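Local coordinates for transferrin binding protein B (Actinobacillus suis, PDB 3PQU) that probably binds host transferrin at the bacterial surface as an outer-membrane lipoprotein, serving iron acquisition, at residues Ser123-Asp128 / Ala202-Asp207; Lys92-Lys97 / Gly148-Ile153; Val471-Lys476 / Pro540-Leu545; Val494-Thr497 / Gly502-Gly505; Lys350-Phe355 / Ser359-Asp364. All coordinates share one frame; numbering follows the deposited sequence.

Contact 1. Residues Ser123-Asp128 / Ala202-Asp207; sequences SGYVFD and ATSISD
The interface between the handle and barrel domains of the N-lobe is met here in miniature: strand 121-128 of the handle sheet presents Tyr125 and Phe127 to a barrel-domain loop, and Ile205 of that loop lies over a face of both rings. Tyr125 and Phe127 are two residues apart on the strand, so both point to the same side of the sheet. Over the Tyr125 ring lies Ile205 CG1, 3.8 Å from the centroid and only 13° off the normal, a CH-pi contact placed almost centrally. The loop supporting the isoleucine is a compact turn built on an ST motif, in which Thr203 OG1 accepts from Ser206 N at 3.3 Å, while Thr203 O takes the backbone N-H groups of both Ser206 and Asp207. Ser204 OG approaches Tyr125 obliquely, but its polar partner is Asp177 of barrel strand 170-183. With CG1 set beside its own backbone N (chi1 -61°) and the chain extended beyond it, Ile205 carries its terminal methyl to the second ring. That methyl, CD1, sits above Phe127 toward the rim and 3.4 Å from Phe127 CD2, while Ile205 CG2 reaches Phe127 CZ at 3.6 Å.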
# COMPACT_ATOMS: atom_id res chain seq x y z
N SER A 123 1.24 -11.50 -8.52
CA SER A 123 2.62 -11.20 -8.88
C SER A 123 3.13 -12.19 -9.89
O SER A 123 2.52 -13.22 -10.11
CB SER A 123 3.54 -11.22 -7.65
OG SER A 123 3.98 -12.55 -7.37
N GLY A 124 4.29 -11.85 -10.47
CA GLY A 124 5.05 -12.73 -11.34
C GLY A 124 5.31 -12.06 -12.67
O GLY A 124 6.16 -11.18 -12.81
N TYR A 125 4.55 -12.47 -13.68
CA TYR A 125 4.82 -12.04 -15.03
C TYR A 125 3.57 -12.14 -15.89
O TYR A 125 2.61 -12.87 -15.57
CB TYR A 125 5.96 -12.88 -15.64
CG TYR A 125 5.77 -14.37 -15.46
CD1 TYR A 125 4.84 -15.08 -16.24
CD2 TYR A 125 6.50 -15.08 -14.51
CE1 TYR A 125 4.63 -16.47 -16.06
CE2 TYR A 125 6.31 -16.48 -14.33
CZ TYR A 125 5.38 -17.16 -15.13
OH TYR A 125 5.18 -18.51 -14.96
N VAL A 126 3.58 -11.37 -16.96
CA VAL A 126 2.54 -11.41 -17.97
C VAL A 126 3.26 -11.14 -19.28
O VAL A 126 4.07 -10.22 -19.37
CB VAL A 126 1.46 -10.37 -17.66
CG1 VAL A 126 2.09 -9.03 -17.24
CG2 VAL A 126 0.50 -10.21 -18.83
N PHE A 127 3.03 -11.98 -20.28
CA PHE A 127 3.85 -11.87 -21.47
C PHE A 127 3.27 -12.52 -22.72
O PHE A 127 2.38 -13.38 -22.64
CB PHE A 127 5.24 -12.45 -21.18
CG PHE A 127 5.28 -13.96 -21.16
CD1 PHE A 127 5.65 -14.68 -22.29
CD2 PHE A 127 4.92 -14.67 -20.01
CE1 PHE A 127 5.66 -16.09 -22.28
CE2 PHE A 127 4.94 -16.06 -19.98
CZ PHE A 127 5.31 -16.78 -21.12
N ASP A 128 3.78 -12.07 -23.87
CA ASP A 128 3.51 -12.67 -25.17
C ASP A 128 4.75 -13.51 -25.49
O ASP A 128 5.87 -13.01 -25.46
CB ASP A 128 3.29 -11.56 -26.22
CG ASP A 128 2.93 -12.11 -27.60
OD1 ASP A 128 3.40 -13.19 -27.97
OD2 ASP A 128 2.20 -11.43 -28.35
N ALA A 202 17.22 -13.15 -19.31
CA ALA A 202 16.94 -14.39 -18.60
C ALA A 202 15.88 -14.04 -17.55
O ALA A 202 16.05 -13.08 -16.79
CB ALA A 202 18.20 -14.92 -17.94
N THR A 203 14.80 -14.82 -17.50
CA THR A 203 13.68 -14.53 -16.60
C THR A 203 13.21 -15.82 -15.91
O THR A 203 13.60 -16.93 -16.31
CB THR A 203 12.45 -14.01 -17.40
OG1 THR A 203 11.97 -15.05 -18.24
CG2 THR A 203 12.78 -12.76 -18.25
N SER A 204 12.32 -15.68 -14.94
CA SER A 204 11.71 -16.86 -14.32
C SER A 204 10.79 -17.57 -15.33
O SER A 204 10.33 -18.67 -15.05
CB SER A 204 10.91 -16.51 -13.06
OG SER A 204 10.14 -15.36 -13.28
N ILE A 205 10.51 -16.92 -16.46
CA ILE A 205 9.78 -17.59 -17.57
C ILE A 205 10.65 -18.62 -18.30
O ILE A 205 10.17 -19.69 -18.65
CB ILE A 205 9.26 -16.58 -18.61
CG1 ILE A 205 8.28 -15.59 -17.96
CG2 ILE A 205 8.60 -17.29 -19.81
CD1 ILE A 205 8.08 -14.29 -18.80
N SER A 206 11.92 -18.30 -18.53
CA SER A 206 12.77 -19.16 -19.37
C SER A 206 13.68 -20.10 -18.59
O SER A 206 14.35 -20.96 -19.17
CB SER A 206 13.63 -18.30 -20.31
OG SER A 206 14.54 -17.52 -19.55
N ASP A 207 13.73 -19.91 -17.27
CA ASP A 207 14.51 -20.76 -16.37
C ASP A 207 14.02 -22.22 -16.51
O ASP A 207 12.81 -22.47 -16.61
CB ASP A 207 14.32 -20.24 -14.92
CG ASP A 207 15.49 -20.57 -14.00
OD1 ASP A 207 16.51 -21.17 -14.43
OD2 ASP A 207 15.38 -20.21 -12.81

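Contact 2. Residues Lys92-Lys97 / Gly148-Ile153; sequences KELNDK and GIDGYI
Lys97 and Asp150 make the direct polar link between the short handle helix 91-97 and strand 150-157: Lys97 NZ donates to Asp150 OD1 at 2.8 Å in a salt bridge. The carboxylate receives the ammonium group through the anti lone pair of OD1, the one turned away from OD2, and the two side chains cross at about a right angle. Lys97 runs extended until a final bend at chi4 (60°) turns the ammonium group to the acid. Beside this pair Leu94 lays its CD2 methyl against Asp150, 4.0 Å from Asp150 O. A third link is made through water. Glu93 OE1 and Tyr152 OH stand 4.2 Å apart and share one water molecule, which donates to Glu93 OE1 at 2.9 Å and lies 3.2 Å from Tyr152 OH.

Further out, His90 serves both partners of the water, its ND1 hydrogen-bonding to Glu93 OE1 and its ring stacking on Tyr152. Tyr131 makes a cation-pi contact with Lys97, and Leu94 also packs on Val126 of the adjacent strand. The helix segment runs nearly antiparallel to the strand segment, at 174° with axes 10.1 Å apart. Glu93, Leu94 and Lys97, spaced i, i+1 and i+4, fall on one face of the helix. The chemistry thus grades from a buried leucine to polar links with partly exposed members, and Asp150, itself buried, probably remains ionised because Lys97 offsets its charge, with a weak, long ion pair to Arg50 as a lesser contribution.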
# COMPACT_ATOMS: atom_id res chain seq x y z
N LYS A 92 -4.61 -6.95 -21.40
CA LYS A 92 -5.44 -6.47 -22.50
C LYS A 92 -4.59 -5.88 -23.61
O LYS A 92 -4.80 -6.18 -24.79
CB LYS A 92 -6.44 -5.42 -22.00
CG LYS A 92 -7.18 -4.68 -23.11
CD LYS A 92 -8.44 -5.42 -23.55
CE LYS A 92 -9.07 -4.76 -24.78
NZ LYS A 92 -9.08 -3.27 -24.70
N GLU A 93 -3.61 -5.05 -23.24
CA GLU A 93 -2.69 -4.47 -24.21
C GLU A 93 -1.99 -5.55 -25.02
O GLU A 93 -1.89 -5.44 -26.23
CB GLU A 93 -1.62 -3.63 -23.52
CG GLU A 93 -1.89 -2.15 -23.37
CD GLU A 93 -0.73 -1.43 -22.67
OE1 GLU A 93 0.43 -1.90 -22.77
OE2 GLU A 93 -0.98 -0.40 -22.02
N LEU A 94 -1.44 -6.56 -24.35
CA LEU A 94 -0.72 -7.65 -25.03
C LEU A 94 -1.65 -8.43 -25.97
O LEU A 94 -1.28 -8.75 -27.10
CB LEU A 94 -0.09 -8.60 -24.00
CG LEU A 94 1.08 -8.06 -23.16
CD1 LEU A 94 1.54 -9.11 -22.17
CD2 LEU A 94 2.26 -7.62 -24.04
N ASN A 95 -2.86 -8.71 -25.51
CA ASN A 95 -3.89 -9.35 -26.36
C ASN A 95 -4.27 -8.55 -27.60
O ASN A 95 -4.44 -9.13 -28.67
CB ASN A 95 -5.14 -9.73 -25.55
CG ASN A 95 -4.98 -11.09 -24.88
OD1 ASN A 95 -4.90 -12.12 -25.56
ND2 ASN A 95 -4.93 -11.10 -23.55
N ASP A 96 -4.38 -7.23 -27.47
CA ASP A 96 -4.75 -6.39 -28.61
C ASP A 96 -3.68 -6.39 -29.71
O ASP A 96 -4.02 -6.31 -30.86
CB ASP A 96 -5.06 -4.95 -28.20
CG ASP A 96 -6.32 -4.83 -27.34
OD1 ASP A 96 -7.07 -5.83 -27.23
OD2 ASP A 96 -6.54 -3.75 -26.77
N LYS A 97 -2.40 -6.47 -29.36
CA LYS A 97 -1.34 -6.36 -30.38
C LYS A 97 -0.70 -7.70 -30.82
O LYS A 97 0.18 -7.73 -31.68
CB LYS A 97 -0.23 -5.42 -29.90
CG LYS A 97 0.64 -5.98 -28.77
CD LYS A 97 1.65 -4.90 -28.28
CE LYS A 97 2.53 -5.41 -27.14
NZ LYS A 97 3.36 -6.62 -27.49
N GLY A 148 10.82 -12.16 -29.88
CA GLY A 148 10.75 -13.10 -28.78
C GLY A 148 9.82 -12.65 -27.65
O GLY A 148 8.85 -11.93 -27.88
N ILE A 149 10.10 -13.09 -26.43
CA ILE A 149 9.24 -12.75 -25.27
C ILE A 149 9.08 -11.24 -25.11
O ILE A 149 10.05 -10.49 -25.20
CB ILE A 149 9.75 -13.40 -23.96
CG1 ILE A 149 9.46 -14.91 -23.99
CG2 ILE A 149 9.11 -12.76 -22.68
CD1 ILE A 149 10.08 -15.65 -22.81
N ASP A 150 7.84 -10.80 -24.91
CA ASP A 150 7.56 -9.40 -24.64
C ASP A 150 6.58 -9.34 -23.49
O ASP A 150 5.50 -9.92 -23.58
CB ASP A 150 6.91 -8.71 -25.85
CG ASP A 150 6.80 -7.21 -25.66
OD1 ASP A 150 5.76 -6.61 -26.01
OD2 ASP A 150 7.76 -6.62 -25.14
N GLY A 151 6.95 -8.65 -22.41
CA GLY A 151 6.05 -8.60 -21.27
C GLY A 151 6.66 -7.91 -20.07
O GLY A 151 7.59 -7.12 -20.24
N TYR A 152 6.17 -8.26 -18.88
CA TYR A 152 6.50 -7.53 -17.65
C TYR A 152 6.69 -8.46 -16.46
O TYR A 152 6.07 -9.53 -16.38
CB TYR A 152 5.37 -6.56 -17.34
CG TYR A 152 5.08 -5.59 -18.45
CD1 TYR A 152 5.57 -4.28 -18.41
CD2 TYR A 152 4.32 -5.98 -19.55
CE1 TYR A 152 5.30 -3.38 -19.45
CE2 TYR A 152 4.05 -5.09 -20.59
CZ TYR A 152 4.54 -3.80 -20.53
OH TYR A 152 4.27 -2.95 -21.57
N ILE A 153 7.54 -8.05 -15.54
CA ILE A 153 7.62 -8.68 -14.22
C ILE A 153 6.94 -7.70 -13.28
O ILE A 153 7.14 -6.49 -13.40
CB ILE A 153 9.07 -8.87 -13.80
CG1 ILE A 153 9.85 -9.67 -14.88
CG2 ILE A 153 9.15 -9.52 -12.42
CD1 ILE A 153 9.26 -11.06 -15.23
O HOH W 1 2.36 -3.59 -24.12

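Contact 3. Residues Val471-Lys476 / Pro540-Leu545; sequences VNFSDK and PTAGEL
Inside the C-lobe beta barrel, the end of strand 467-472 and the start of strand 544-551 face each other across the interior without being neighbours in the sheet. Apolar contacts join them. Val471 and Leu545 lie alongside each other, pointing opposite ways, and meet through their methyls, Val471 CG2 and Leu545 CD2, at 3.8 Å. With chi1 at 173°, Val471 CG1 is anti to the backbone N and CG2 anti to the carbonyl carbon, which turns CG2 to the leucine. Two residues on, Phe473 extends its ring so that CZ stands 4.3 Å from Ala542 CB, an oblique and looser approach. The same ring is covered on one face by Val471 CG1, so the valine serves both pairs, one branch for each. Tyr439 of strand 436-448 touches Val471, Phe473 and Leu545, and Phe537 of strand 531-538 packs on Val471, Ala542 and Leu545, which makes the contact part of the continuous barrel core.

Polar interactions shape the adjoining loops. Ala542 O accepts from Tyr439 OH, which ties the loop before strand 544-551 to the barrel wall. In the turn that follows strand 467-472, an Asx motif folds the backbone back: Asp475 N donates to Asn472 OD1 at 3.0 Å with an N-H...O angle of 163°, the nitrogen standing above the carbonyl plane of the asparagine amide, 52° out of it.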
# COMPACT_ATOMS: atom_id res chain seq x y z
N VAL A 471 -10.00 11.74 29.37
CA VAL A 471 -9.57 10.37 29.14
C VAL A 471 -9.07 9.75 30.44
O VAL A 471 -8.13 10.25 31.06
CB VAL A 471 -8.48 10.31 28.06
CG1 VAL A 471 -7.91 8.90 27.95
CG2 VAL A 471 -9.05 10.75 26.71
N ASN A 472 -9.73 8.68 30.87
CA ASN A 472 -9.35 7.98 32.09
C ASN A 472 -8.77 6.61 31.76
O ASN A 472 -9.52 5.66 31.55
CB ASN A 472 -10.55 7.83 33.03
CG ASN A 472 -10.14 7.44 34.44
OD1 ASN A 472 -9.31 6.56 34.64
ND2 ASN A 472 -10.75 8.09 35.43
N PHE A 473 -7.45 6.53 31.71
CA PHE A 473 -6.78 5.28 31.36
C PHE A 473 -6.96 4.24 32.47
O PHE A 473 -6.91 3.04 32.21
CB PHE A 473 -5.30 5.52 31.06
CG PHE A 473 -5.05 6.30 29.80
CD1 PHE A 473 -5.30 5.74 28.55
CD2 PHE A 473 -4.56 7.60 29.85
CE1 PHE A 473 -5.06 6.45 27.37
CE2 PHE A 473 -4.31 8.33 28.68
CZ PHE A 473 -4.57 7.76 27.43
N SER A 474 -7.20 4.71 33.70
CA SER A 474 -7.39 3.79 34.82
C SER A 474 -8.64 2.93 34.68
O SER A 474 -8.55 1.70 34.69
CB SER A 474 -7.39 4.54 36.15
OG SER A 474 -6.06 4.70 36.62
N ASP A 475 -9.80 3.56 34.56
CA ASP A 475 -11.02 2.78 34.36
C ASP A 475 -11.46 2.79 32.90
O ASP A 475 -12.64 2.66 32.59
CB ASP A 475 -12.15 3.25 35.29
CG ASP A 475 -12.33 4.75 35.29
OD1 ASP A 475 -12.12 5.36 34.22
OD2 ASP A 475 -12.69 5.30 36.35
N LYS A 476 -10.47 2.94 32.01
CA LYS A 476 -10.65 2.78 30.57
C LYS A 476 -11.89 3.49 30.02
O LYS A 476 -12.75 2.87 29.41
CB LYS A 476 -10.70 1.29 30.20
CG LYS A 476 -9.42 0.55 30.52
CD LYS A 476 -8.24 1.15 29.77
CE LYS A 476 -6.94 0.46 30.13
NZ LYS A 476 -6.97 -0.99 29.77
N PRO A 540 3.42 8.00 19.82
CA PRO A 540 4.29 7.23 20.73
C PRO A 540 3.61 6.82 22.02
O PRO A 540 3.75 5.66 22.43
CB PRO A 540 5.41 8.21 21.04
CG PRO A 540 5.49 9.08 19.85
CD PRO A 540 4.09 9.22 19.33
N THR A 541 2.89 7.73 22.67
CA THR A 541 2.28 7.44 23.96
C THR A 541 0.83 7.93 24.07
O THR A 541 0.41 8.40 25.13
CB THR A 541 3.12 8.03 25.13
OG1 THR A 541 3.38 9.43 24.90
CG2 THR A 541 4.46 7.29 25.26
N ALA A 542 0.08 7.81 22.98
CA ALA A 542 -1.33 8.18 22.95
C ALA A 542 -1.57 9.66 23.21
O ALA A 542 -2.64 10.04 23.68
CB ALA A 542 -2.13 7.32 23.96
N GLY A 543 -0.60 10.50 22.88
CA GLY A 543 -0.73 11.93 23.06
C GLY A 543 -1.71 12.63 22.14
O GLY A 543 -1.95 13.83 22.27
N GLU A 544 -2.28 11.88 21.20
CA GLU A 544 -3.31 12.38 20.30
C GLU A 544 -4.42 11.35 20.15
O GLU A 544 -4.16 10.15 20.14
CB GLU A 544 -2.71 12.70 18.92
CG GLU A 544 -1.55 13.68 18.96
CD GLU A 544 -0.80 13.80 17.63
OE1 GLU A 544 -1.21 13.17 16.63
OE2 GLU A 544 0.21 14.53 17.59
N LEU A 545 -5.66 11.82 20.05
CA LEU A 545 -6.76 10.93 19.77
C LEU A 545 -7.60 11.52 18.65
O LEU A 545 -7.55 12.72 18.39
CB LEU A 545 -7.60 10.69 21.03
CG LEU A 545 -8.53 11.80 21.51
CD1 LEU A 545 -9.85 11.74 20.77
CD2 LEU A 545 -8.77 11.66 22.99

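Contact 4. Residues Val494-Thr497 / Gly502-Gly505; sequences VDAT and GFIG
In the beta hairpin formed by strands 492-499 and 502-508 of the C-lobe barrel, Ala496 and Phe503 touch on one side of the sheet, while Thr497 and Ile504 occupy the other. Ala496 CB approaches the Phe503 ring obliquely, 3.7 Å from CD1. Phe503 leaves the backbone toward the neighbouring strand, but the ring then leads away from it: at chi1 59° CG lies between the backbone N and the carbonyl carbon, and CD1 is the ring atom nearest the alanine. Further along that ring, its CZ reaches Leu545 of strand 544-551, extending the contact into the barrel.

On the opposite side Thr497 and Ile504 form an antiparallel hydrogen-bonded pair. Their side chains share a face but do not meet closely, and the grip comes from the main chain. Thr497 N donates to Ile504 O at 2.8 Å, and Ile504 N returns the bond to Thr497 O at 3.1 Å. In the first bond the donor stands above the carbonyl plane, 35° out of it, in keeping with strongly twisted strand segments whose directions are 125° apart.

Ala496 and Gly505 make the next, non-hydrogen-bonded pair, with CA atoms only 3.8 Å apart. Gly505, having no side chain, brings its CA against the main chain of Asp495 and Ala496. A CA-H...O contact accompanies this approach, with Gly505 CA 3.2 Å from Asp495 O.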
# COMPACT_ATOMS: atom_id res chain seq x y z
N VAL A 494 -19.82 12.51 23.57
CA VAL A 494 -19.44 11.13 23.28
C VAL A 494 -19.13 10.35 24.55
O VAL A 494 -18.44 10.83 25.44
CB VAL A 494 -18.21 11.05 22.37
CG1 VAL A 494 -17.79 9.61 22.20
CG2 VAL A 494 -18.51 11.68 21.01
N ASP A 495 -19.66 9.13 24.61
CA ASP A 495 -19.34 8.21 25.69
C ASP A 495 -18.76 6.96 25.06
O ASP A 495 -19.42 6.30 24.25
CB ASP A 495 -20.59 7.87 26.49
CG ASP A 495 -21.52 9.05 26.65
OD1 ASP A 495 -21.53 9.66 27.74
OD2 ASP A 495 -22.23 9.38 25.68
N ALA A 496 -17.53 6.62 25.42
CA ALA A 496 -16.86 5.49 24.78
C ALA A 496 -16.01 4.69 25.74
O ALA A 496 -15.74 5.11 26.87
CB ALA A 496 -16.03 5.98 23.59
N THR A 497 -15.58 3.52 25.28
CA THR A 497 -14.75 2.65 26.09
C THR A 497 -13.42 2.39 25.40
O THR A 497 -13.36 2.09 24.20
CB THR A 497 -15.46 1.32 26.37
OG1 THR A 497 -16.66 1.57 27.12
CG2 THR A 497 -14.55 0.40 27.17
N GLY A 502 -7.50 1.83 20.83
CA GLY A 502 -8.59 2.61 20.27
C GLY A 502 -9.76 2.68 21.23
O GLY A 502 -9.71 2.12 22.32
N PHE A 503 -10.83 3.37 20.83
CA PHE A 503 -12.04 3.41 21.64
C PHE A 503 -13.31 3.28 20.79
O PHE A 503 -13.29 3.52 19.58
CB PHE A 503 -12.09 4.69 22.49
CG PHE A 503 -12.05 5.96 21.68
CD1 PHE A 503 -13.22 6.55 21.23
CD2 PHE A 503 -10.84 6.56 21.37
CE1 PHE A 503 -13.19 7.71 20.48
CE2 PHE A 503 -10.80 7.73 20.63
CZ PHE A 503 -11.97 8.31 20.18
N ILE A 504 -14.40 2.88 21.43
CA ILE A 504 -15.66 2.68 20.74
C ILE A 504 -16.80 3.04 21.68
O ILE A 504 -16.73 2.76 22.87
CB ILE A 504 -15.83 1.22 20.27
CG1 ILE A 504 -14.59 0.75 19.49
CG2 ILE A 504 -17.09 1.06 19.42
CD1 ILE A 504 -14.65 -0.70 19.06
N GLY A 505 -17.84 3.66 21.14
CA GLY A 505 -18.96 4.10 21.95
C GLY A 505 -20.07 4.79 21.17
O GLY A 505 -20.40 4.39 20.05

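Contact 5. Residues Lys350-Phe355 / Ser359-Asp364; sequences KELNNF and SVLIID
Val360 O comes within 3.7 Å of Asn354 ND2 at the first touch between the two segments, though the amide has its hydrogen-bond partners outside them: OD1 accepts from Gly356 N and ND2 donates to Asp357 O, which holds the group in the connecting turn. Leu361 follows, and its side chain crosses that of Leu352 at a slant, CD2 meeting Leu352 CD1 at 4.1 Å. Ile362 makes the largest contribution. CG1, anti to the carbonyl carbon (chi1 -41°), rests 3.4 Å from Asn353 O, and from there CD1 reaches Phe355 CE2 at 3.8 Å, the two side chains crossing at about a right angle. Two waters join the backbone of Ile362 to Asn353. One donates to Asn353 O at 2.8 Å and accepts from Ile362 N at 2.9 Å; the other accepts from Asn353 ND2 and donates to Ile362 O. Water therefore takes the place of direct bonding between the segments. In the C-lobe handle, strand 360-363 pairs instead with strand 366-369 as a small two-stranded sheet, whereas strand 349-351 belongs with strand 333-343 to the larger sheet; Gln422 of strand 413-424 in that sheet touches both Leu352 and Leu361.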
# COMPACT_ATOMS: atom_id res chain seq x y z
N LYS A 350 -15.73 4.44 4.08
CA LYS A 350 -14.98 3.51 3.25
C LYS A 350 -13.50 3.58 3.63
O LYS A 350 -13.03 4.62 4.10
CB LYS A 350 -15.15 3.87 1.76
CG LYS A 350 -16.60 4.05 1.33
CD LYS A 350 -16.71 4.48 -0.13
CE LYS A 350 -18.17 4.58 -0.58
NZ LYS A 350 -18.89 3.29 -0.42
N GLU A 351 -12.76 2.49 3.41
CA GLU A 351 -11.34 2.49 3.75
C GLU A 351 -10.55 3.31 2.74
O GLU A 351 -10.97 3.44 1.58
CB GLU A 351 -10.80 1.06 3.82
CG GLU A 351 -11.50 0.19 4.85
CD GLU A 351 -11.31 0.69 6.27
OE1 GLU A 351 -10.34 1.43 6.52
OE2 GLU A 351 -12.13 0.32 7.14
N LEU A 352 -9.43 3.86 3.18
CA LEU A 352 -8.48 4.53 2.28
C LEU A 352 -7.18 3.75 2.26
O LEU A 352 -6.83 3.11 3.24
CB LEU A 352 -8.19 5.96 2.76
CG LEU A 352 -9.31 7.01 2.76
CD1 LEU A 352 -8.86 8.27 3.50
CD2 LEU A 352 -9.74 7.34 1.34
N ASN A 353 -6.46 3.81 1.14
CA ASN A 353 -5.12 3.27 1.12
C ASN A 353 -4.19 4.11 1.97
O ASN A 353 -4.09 5.32 1.78
CB ASN A 353 -4.60 3.20 -0.31
CG ASN A 353 -5.37 2.21 -1.15
OD1 ASN A 353 -5.76 1.15 -0.67
ND2 ASN A 353 -5.61 2.55 -2.41
N ASN A 354 -3.49 3.47 2.90
CA ASN A 354 -2.45 4.15 3.66
C ASN A 354 -1.31 3.20 4.05
O ASN A 354 -1.56 2.02 4.33
CB ASN A 354 -3.06 4.79 4.91
CG ASN A 354 -2.10 5.70 5.61
OD1 ASN A 354 -1.27 5.26 6.41
ND2 ASN A 354 -2.20 6.99 5.32
N PHE A 355 -0.08 3.70 4.07
CA PHE A 355 1.08 2.82 4.31
C PHE A 355 1.68 2.99 5.71
O PHE A 355 2.68 2.36 6.05
CB PHE A 355 2.15 3.03 3.23
CG PHE A 355 1.68 2.73 1.83
CD1 PHE A 355 1.24 1.46 1.49
CD2 PHE A 355 1.69 3.71 0.85
CE1 PHE A 355 0.80 1.18 0.21
CE2 PHE A 355 1.27 3.43 -0.43
CZ PHE A 355 0.82 2.16 -0.76
N SER A 359 0.08 11.64 7.39
CA SER A 359 0.20 12.98 6.82
C SER A 359 0.27 13.00 5.29
O SER A 359 0.54 14.03 4.68
CB SER A 359 1.40 13.72 7.43
OG SER A 359 1.24 13.87 8.84
N VAL A 360 0.03 11.86 4.65
CA VAL A 360 -0.13 11.86 3.20
C VAL A 360 -1.43 11.18 2.80
O VAL A 360 -1.79 10.14 3.36
CB VAL A 360 1.06 11.17 2.46
CG1 VAL A 360 2.38 11.85 2.83
CG2 VAL A 360 1.12 9.71 2.77
N LEU A 361 -2.14 11.79 1.85
CA LEU A 361 -3.29 11.14 1.23
C LEU A 361 -2.84 10.48 -0.06
O LEU A 361 -2.18 11.10 -0.89
CB LEU A 361 -4.37 12.17 0.91
CG LEU A 361 -5.47 12.40 1.93
CD1 LEU A 361 -6.46 13.40 1.36
CD2 LEU A 361 -6.17 11.10 2.26
N ILE A 362 -3.21 9.21 -0.25
CA ILE A 362 -2.81 8.49 -1.44
C ILE A 362 -3.97 8.47 -2.42
O ILE A 362 -5.02 7.92 -2.13
CB ILE A 362 -2.42 7.03 -1.13
CG1 ILE A 362 -1.62 6.92 0.17
CG2 ILE A 362 -1.68 6.43 -2.32
CD1 ILE A 362 -0.11 6.94 -0.01
N ILE A 363 -3.80 9.08 -3.59
CA ILE A 363 -4.85 9.01 -4.59
C ILE A 363 -4.27 8.63 -5.94
O ILE A 363 -3.37 9.30 -6.43
CB ILE A 363 -5.62 10.33 -4.67
CG1 ILE A 363 -6.25 10.66 -3.31
CG2 ILE A 363 -6.69 10.26 -5.75
CD1 ILE A 363 -7.14 11.87 -3.34
N ASP A 364 -4.77 7.54 -6.51
CA ASP A 364 -4.31 7.07 -7.81
C ASP A 364 -2.80 6.95 -7.84
O ASP A 364 -2.16 7.29 -8.84
CB ASP A 364 -4.76 8.03 -8.92
CG ASP A 364 -6.23 7.88 -9.25
OD1 ASP A 364 -6.87 6.96 -8.73
OD2 ASP A 364 -6.73 8.70 -10.06
O HOH W 2 -4.88 8.05 1.76
O HOH W 3 -5.12 5.20 -3.13

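From the N terminus, contact 2 opens first, at helix 91-97, and contact 1 opens at strand 121-128 before contact 2 closes at strand 150-157; contact 1 closes later, at loop 202-207, and the two therefore cross. Their strands are neighbours in one handle sheet, joined by backbone bonds, so the helix, the sheet and the barrel loop of the N-lobe are tied together. Contact 5 comes next in series, closing a short loop within the C-lobe handle. Contact 3 then closes a long loop across the C-lobe barrel, and contact 4, a hairpin, falls wholly within it, the two touching. Contacts 1 and 3 lie far apart, about 51 Å between centres, on opposite sides of the chain's centre.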